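Local coordinates for protein Two-component sensor histidine kinase (Nostoc sp., PDB 6OZB) that probably senses light for two-component signalling as a cyanobacterial phytochrome, its GAF domain binding a bilin chromophore, here phycoerythrobilin, at residues Glu94-Ser99 against Asp160-Leu165; Ala154-Gln159 against Val193-Ser198. The protein carries 1 engineered substitution. One frame throughout, in Å; residues are numbered along the deposited sequence.

Interaction 1: Glu94-Ser99 against Asp160-Leu165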
loop_
_atom_site.group_PDB
_atom_site.type_symbol
_atom_site.label_atom_id
_atom_site.label_comp_id
_atom_site.label_asym_id
_atom_site.label_seq_id
_atom_site.Cartn_x
_atom_site.Cartn_y
_atom_site.Cartn_z
ATOM N N GLU C 94 5.568 19.955 3.577
ATOM C CA GLU C 94 4.183 20.354 3.382
ATOM C C GLU C 94 3.209 19.327 3.950
ATOM O O GLU C 94 2.149 19.696 4.445
ATOM C CB GLU C 94 3.892 20.564 1.905
ATOM C CG GLU C 94 2.516 21.139 1.650
ATOM C CD GLU C 94 2.255 21.386 0.185
ATOM O OE1 GLU C 94 1.584 22.392 -0.124
ATOM O OE2 GLU C 94 2.720 20.581 -0.656
ATOM N N LEU C 95 3.535 18.041 3.835
ATOM C CA LEU C 95 2.678 17.013 4.429
ATOM C C LEU C 95 2.621 17.142 5.927
ATOM O O LEU C 95 1.569 16.926 6.530
ATOM C CB LEU C 95 3.143 15.605 4.082
ATOM C CG LEU C 95 2.960 15.173 2.638
ATOM C CD1 LEU C 95 3.428 13.739 2.467
ATOM C CD2 LEU C 95 1.507 15.340 2.244
ATOM N N LEU C 96 3.764 17.455 6.525
ATOM C CA LEU C 96 3.836 17.680 7.963
ATOM C C LEU C 96 2.960 18.879 8.355
ATOM O O LEU C 96 2.125 18.774 9.248
ATOM C CB LEU C 96 5.301 17.877 8.394
ATOM C CG LEU C 96 6.194 16.637 8.328
ATOM C CD1 LEU C 96 7.641 17.011 8.445
ATOM C CD2 LEU C 96 5.827 15.683 9.434
ATOM N N VAL C 97 3.133 20.002 7.660
ATOM C CA VAL C 97 2.466 21.268 8.028
ATOM C C VAL C 97 0.961 21.245 7.764
ATOM O O VAL C 97 0.184 21.657 8.615
ATOM C CB VAL C 97 3.084 22.468 7.276
ATOM C CG1 VAL C 97 2.236 23.737 7.463
ATOM C CG2 VAL C 97 4.515 22.699 7.737
ATOM N N LYS C 98 0.569 20.787 6.575
ATOM C CA LYS C 98 -0.826 20.832 6.121
ATOM C C LYS C 98 -1.663 19.614 6.512
ATOM O O LYS C 98 -2.845 19.752 6.793
ATOM C CB LYS C 98 -0.860 21.003 4.594
ATOM C CG LYS C 98 -0.283 22.328 4.106
ATOM C CD LYS C 98 -1.190 23.491 4.512
ATOM C CE LYS C 98 -0.700 24.829 3.988
ATOM N NZ LYS C 98 0.568 25.234 4.653
ATOM N N SER C 99 -1.071 18.424 6.541
ATOM C CA SER C 99 -1.838 17.230 6.890
ATOM C C SER C 99 -1.479 16.661 8.262
ATOM O O SER C 99 -2.123 15.719 8.719
ATOM C CB SER C 99 -1.658 16.158 5.825
ATOM O OG SER C 99 -2.150 16.628 4.585
ATOM N N ASP C 160 -0.422 26.805 15.569
ATOM C CA ASP C 160 -0.426 26.387 14.163
ATOM C C ASP C 160 0.977 26.228 13.569
ATOM O O ASP C 160 1.122 25.962 12.379
ATOM C CB ASP C 160 -1.240 27.377 13.327
ATOM C CG ASP C 160 -0.693 28.781 13.393
ATOM O OD1 ASP C 160 -0.421 29.247 14.517
ATOM O OD2 ASP C 160 -0.549 29.427 12.330
ATOM N N GLU C 161 2.005 26.335 14.401
ATOM C CA GLU C 161 3.377 26.305 13.911
ATOM C C GLU C 161 3.978 24.922 14.107
ATOM O O GLU C 161 3.832 24.317 15.166
ATOM C CB GLU C 161 4.241 27.332 14.644
ATOM C CG GLU C 161 3.782 28.782 14.492
ATOM C CD GLU C 161 3.989 29.340 13.093
ATOM O OE1 GLU C 161 4.967 28.940 12.425
ATOM O OE2 GLU C 161 3.176 30.193 12.668
ATOM N N LEU C 162 4.633 24.421 13.070
ATOM C CA LEU C 162 5.375 23.172 13.187
ATOM C C LEU C 162 6.594 23.419 14.059
ATOM O O LEU C 162 7.555 24.044 13.635
ATOM C CB LEU C 162 5.792 22.650 11.813
ATOM C CG LEU C 162 6.622 21.376 11.797
ATOM C CD1 LEU C 162 5.872 20.207 12.469
ATOM C CD2 LEU C 162 7.038 21.018 10.390
ATOM N N TRP C 163 6.591 22.829 15.236
ATOM C CA TRP C 163 7.591 23.125 16.247
ATOM C C TRP C 163 8.714 22.105 16.256
ATOM O O TRP C 163 9.874 22.463 16.471
ATOM C CB TRP C 163 6.918 23.152 17.609
ATOM C CG TRP C 163 7.791 23.498 18.791
ATOM C CD1 TRP C 163 7.936 24.732 19.355
ATOM C CD2 TRP C 163 8.595 22.609 19.565
ATOM N NE1 TRP C 163 8.782 24.660 20.431
ATOM C CE2 TRP C 163 9.196 23.369 20.584
ATOM C CE3 TRP C 163 8.855 21.234 19.515
ATOM C CZ2 TRP C 163 10.056 22.811 21.514
ATOM C CZ3 TRP C 163 9.702 20.692 20.440
ATOM C CH2 TRP C 163 10.285 21.478 21.433
ATOM N N GLY C 164 8.372 20.843 16.022
ATOM C CA GLY C 164 9.373 19.779 16.073
ATOM C C GLY C 164 8.813 18.447 15.650
ATOM O O GLY C 164 7.732 18.396 15.058
ATOM N N LEU C 165 9.557 17.387 15.955
ATOM C CA LEU C 165 9.163 16.009 15.632
ATOM C C LEU C 165 9.448 15.109 16.807
ATOM O O LEU C 165 10.491 15.266 17.465
ATOM C CB LEU C 165 9.948 15.469 14.419
ATOM C CG LEU C 165 9.987 16.303 13.132
ATOM C CD1 LEU C 165 10.936 15.731 12.082
ATOM C CD2 LEU C 165 8.579 16.415 12.556
#
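Leu-96 and Val-97, neighbours on the last turns of helix 90-99, meet Leu-162 and Leu-165 of strand 161-170 and illustrate how a helix can rest on a sheet through a few aliphatic carbons. The axes of 94-99 and 161-165 pass 8.9 Å apart, with 123° between their directions. The helix segment is held by its own backbone bonds, beginning with Glu-94 O, which accepts Lys-98 N at 2.9 Å. Leu-96, the first of the segment to touch, points toward the strand. Its CB lies 4.1 Å from Leu-162 CD2, while farther out its CD2 comes within 4.2 Å of Leu-165 CD2, a methyl-to-methyl meeting. Val-97 follows, partly exposed: its CG2 approaches Leu-162 CD2 to 4.0 Å, and the two side chains cross obliquely. Leu-162 CD2 thus touches two consecutive helix residues; chi1 of 178° puts CG anti to the backbone N, from where CD2 reaches the helix.

On the strand side, Trp-163 and Gly-164 both face Ile-156 and form a classic beta bulge. The extra residue interrupts the alternation of side chains, so that Leu-162 and Leu-165 both send methyls to the helix although three positions apart. Leu-165 starts from a bond that does not aim at the helix, yet its end turns nearer. It also touches phycoerythrobilin, as part of the chromophore pocket, while Leu-162 continues onto Phe-57 and Phe-157 of the flanking strands.

No hydrogen bond joins the two segments. With 177 Å² buried, the join depends on dispersion and on the exclusion of water around Leu-96 and Leu-165, forces that set how close the helix sits but impose little directionality.

Interaction 2: Ala154-Gln159 against Val193-Ser198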
loop_
_atom_site.group_PDB
_atom_site.type_symbol
_atom_site.label_atom_id
_atom_site.label_comp_id
_atom_site.label_asym_id
_atom_site.label_seq_id
_atom_site.Cartn_x
_atom_site.Cartn_y
_atom_site.Cartn_z
ATOM N N ALA C 154 6.164 11.590 14.272
ATOM C CA ALA C 154 4.952 12.383 14.433
ATOM C C ALA C 154 5.330 13.834 14.731
ATOM O O ALA C 154 6.197 14.081 15.583
ATOM C CB ALA C 154 4.098 11.834 15.553
ATOM N N PRO C 155 4.695 14.785 14.049
ATOM C CA PRO C 155 5.019 16.198 14.241
ATOM C C PRO C 155 4.477 16.738 15.539
ATOM O O PRO C 155 3.435 16.290 16.009
ATOM C CB PRO C 155 4.351 16.883 13.050
ATOM C CG PRO C 155 3.224 16.008 12.707
ATOM C CD PRO C 155 3.678 14.606 12.992
ATOM N N ILE C 156 5.188 17.724 16.069
ATOM C CA ILE C 156 4.786 18.477 17.250
ATOM C C ILE C 156 4.464 19.897 16.813
ATOM O O ILE C 156 5.290 20.578 16.164
ATOM C CB ILE C 156 5.907 18.490 18.289
ATOM C CG1 ILE C 156 6.345 17.070 18.657
ATOM C CG2 ILE C 156 5.517 19.264 19.545
ATOM C CD1 ILE C 156 7.690 17.034 19.383
ATOM N N PHE C 157 3.282 20.377 17.193
ATOM C CA PHE C 157 2.851 21.722 16.831
ATOM C C PHE C 157 2.752 22.583 18.075
ATOM O O PHE C 157 2.548 22.084 19.176
ATOM C CB PHE C 157 1.515 21.700 16.093
ATOM C CG PHE C 157 1.621 21.225 14.673
ATOM C CD1 PHE C 157 1.609 19.886 14.378
ATOM C CD2 PHE C 157 1.768 22.123 13.633
ATOM C CE1 PHE C 157 1.734 19.453 13.085
ATOM C CE2 PHE C 157 1.881 21.686 12.332
ATOM C CZ PHE C 157 1.873 20.349 12.064
ATOM N N CYS C 158 2.922 23.882 17.897
ATOM C CA CYS C 158 2.578 24.821 18.949
ATOM C C CYS C 158 1.630 25.794 18.294
ATOM O O CYS C 158 2.022 26.563 17.418
ATOM C CB CYS C 158 3.814 25.503 19.538
ATOM S SG CYS C 158 3.375 26.692 20.876
ATOM N N GLN C 159 0.367 25.723 18.707
ATOM C CA GLN C 159 -0.715 26.381 17.990
ATOM C C GLN C 159 -0.679 25.914 16.526
ATOM O O GLN C 159 -0.850 24.718 16.272
ATOM C CB GLN C 159 -0.603 27.893 18.153
ATOM C CG GLN C 159 -0.609 28.280 19.637
ATOM C CD GLN C 159 -0.710 29.771 19.883
ATOM O OE1 GLN C 159 0.082 30.554 19.368
ATOM N NE2 GLN C 159 -1.688 30.168 20.684
ATOM N N VAL C 193 0.836 20.935 24.614
ATOM C CA VAL C 193 0.272 21.681 25.744
ATOM C C VAL C 193 1.389 22.253 26.638
ATOM O O VAL C 193 1.322 23.413 27.037
ATOM C CB VAL C 193 -0.670 20.805 26.600
ATOM C CG1 VAL C 193 -1.004 21.485 27.936
ATOM C CG2 VAL C 193 -1.901 20.490 25.842
ATOM N N ALA C 194 2.406 21.457 26.940
ATOM C CA ALA C 194 3.521 21.943 27.744
ATOM C C ALA C 194 4.199 23.117 27.038
ATOM O O ALA C 194 4.547 24.119 27.651
ATOM C CB ALA C 194 4.532 20.822 28.015
ATOM N N ILE C 195 4.425 22.974 25.738
ATOM C CA ILE C 195 5.041 24.053 24.980
ATOM C C ILE C 195 4.194 25.328 24.975
ATOM O O ILE C 195 4.699 26.432 25.237
ATOM C CB ILE C 195 5.335 23.583 23.536
ATOM C CG1 ILE C 195 6.325 22.426 23.562
ATOM C CG2 ILE C 195 5.869 24.735 22.719
ATOM C CD1 ILE C 195 6.241 21.536 22.289
ATOM N N ALA C 196 2.899 25.213 24.698
ATOM C CA ALA C 196 2.028 26.380 24.748
ATOM C C ALA C 196 2.011 27.072 26.114
ATOM O O ALA C 196 1.960 28.307 26.199
ATOM C CB ALA C 196 0.622 26.001 24.374
ATOM N N GLN C 197 1.983 26.289 27.186
ATOM C CA GLN C 197 1.922 26.889 28.503
ATOM C C GLN C 197 3.193 27.664 28.764
ATOM O O GLN C 197 3.147 28.753 29.292
ATOM C CB GLN C 197 1.729 25.824 29.590
ATOM C CG GLN C 197 1.504 26.419 30.974
ATOM C CD GLN C 197 0.190 27.135 31.093
ATOM O OE1 GLN C 197 -0.843 26.630 30.677
ATOM N NE2 GLN C 197 0.226 28.346 31.630
ATOM N N SER C 198 4.320 27.072 28.373
ATOM C CA SER C 198 5.608 27.730 28.565
ATOM C C SER C 198 5.663 29.035 27.786
ATOM O O SER C 198 6.094 30.044 28.309
ATOM C CB SER C 198 6.745 26.799 28.157
ATOM O OG SER C 198 7.997 27.392 28.459
#
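Ile-195, on the long helix 178-201, directs its side chain at strand 150-158 and meets Ile-156 and Cys-158 with different branches. Its CB points toward the strand and splits the contact in two. From it, CG2 leaves opposite the backbone N and settles against Cys-158, 3.7 Å from SG and 3.9 Å from CB. The other branch, CG1, lies opposite the carbonyl carbon (chi1 -62°) and carries the chain the other way. At its end CD1 reaches Ile-156 CG2 at 3.6 Å, the two isoleucines crossing at about a right angle.

As in GAF domains, the long helices, 178-201 with 32-47 beside it, pack on one face of the antiparallel sheet; here the axes of 193-198 and 154-158 are 8.0 Å apart, with 28° between their directions. Strand alternation fits the layout, since Ile-156 and Cys-158 both turn to the helix while Phe-157 between them turns away and forms a cation-pi contact with Lys-100. Leu-32 of helix 32-47 and Trp-163 of the next strand also touch Ile-195, extending the apolar surroundings.

Near the end of the strand, the sulfur of Cys-158 meets the helix main chain as well: SG lies 4.1 Å from Ala-196 CA, and the CA atoms of Cys-158 and Ala-196 are the nearest such pair across the segments, 6.0 Å apart.

In the fold
Interactions 1 and 2, with centres 11 Å apart, share one antiparallel sheet, in which strands 150-158 and 161-170 are neighbours and consecutive in the chain. Ile-156 connects them: its O lies 2.8 Å from Trp-163 N and its N 2.8 Å from Gly-164 O, both probable hydrogen bonds, and its CD1 packs 3.7 Å from Leu-165 C. A second junction brings Phe-157 CZ to 3.2 Å from Leu-96 O. Interaction 1 belongs to the chromophore side, the side chain of Leu-165 lying about 4 Å from phycoerythrobilin; in interaction 2, the side chain of Ile-156 is about 11 Å from it. The pocket side and the packing of helix 178-201 are thus joined through adjacent strands.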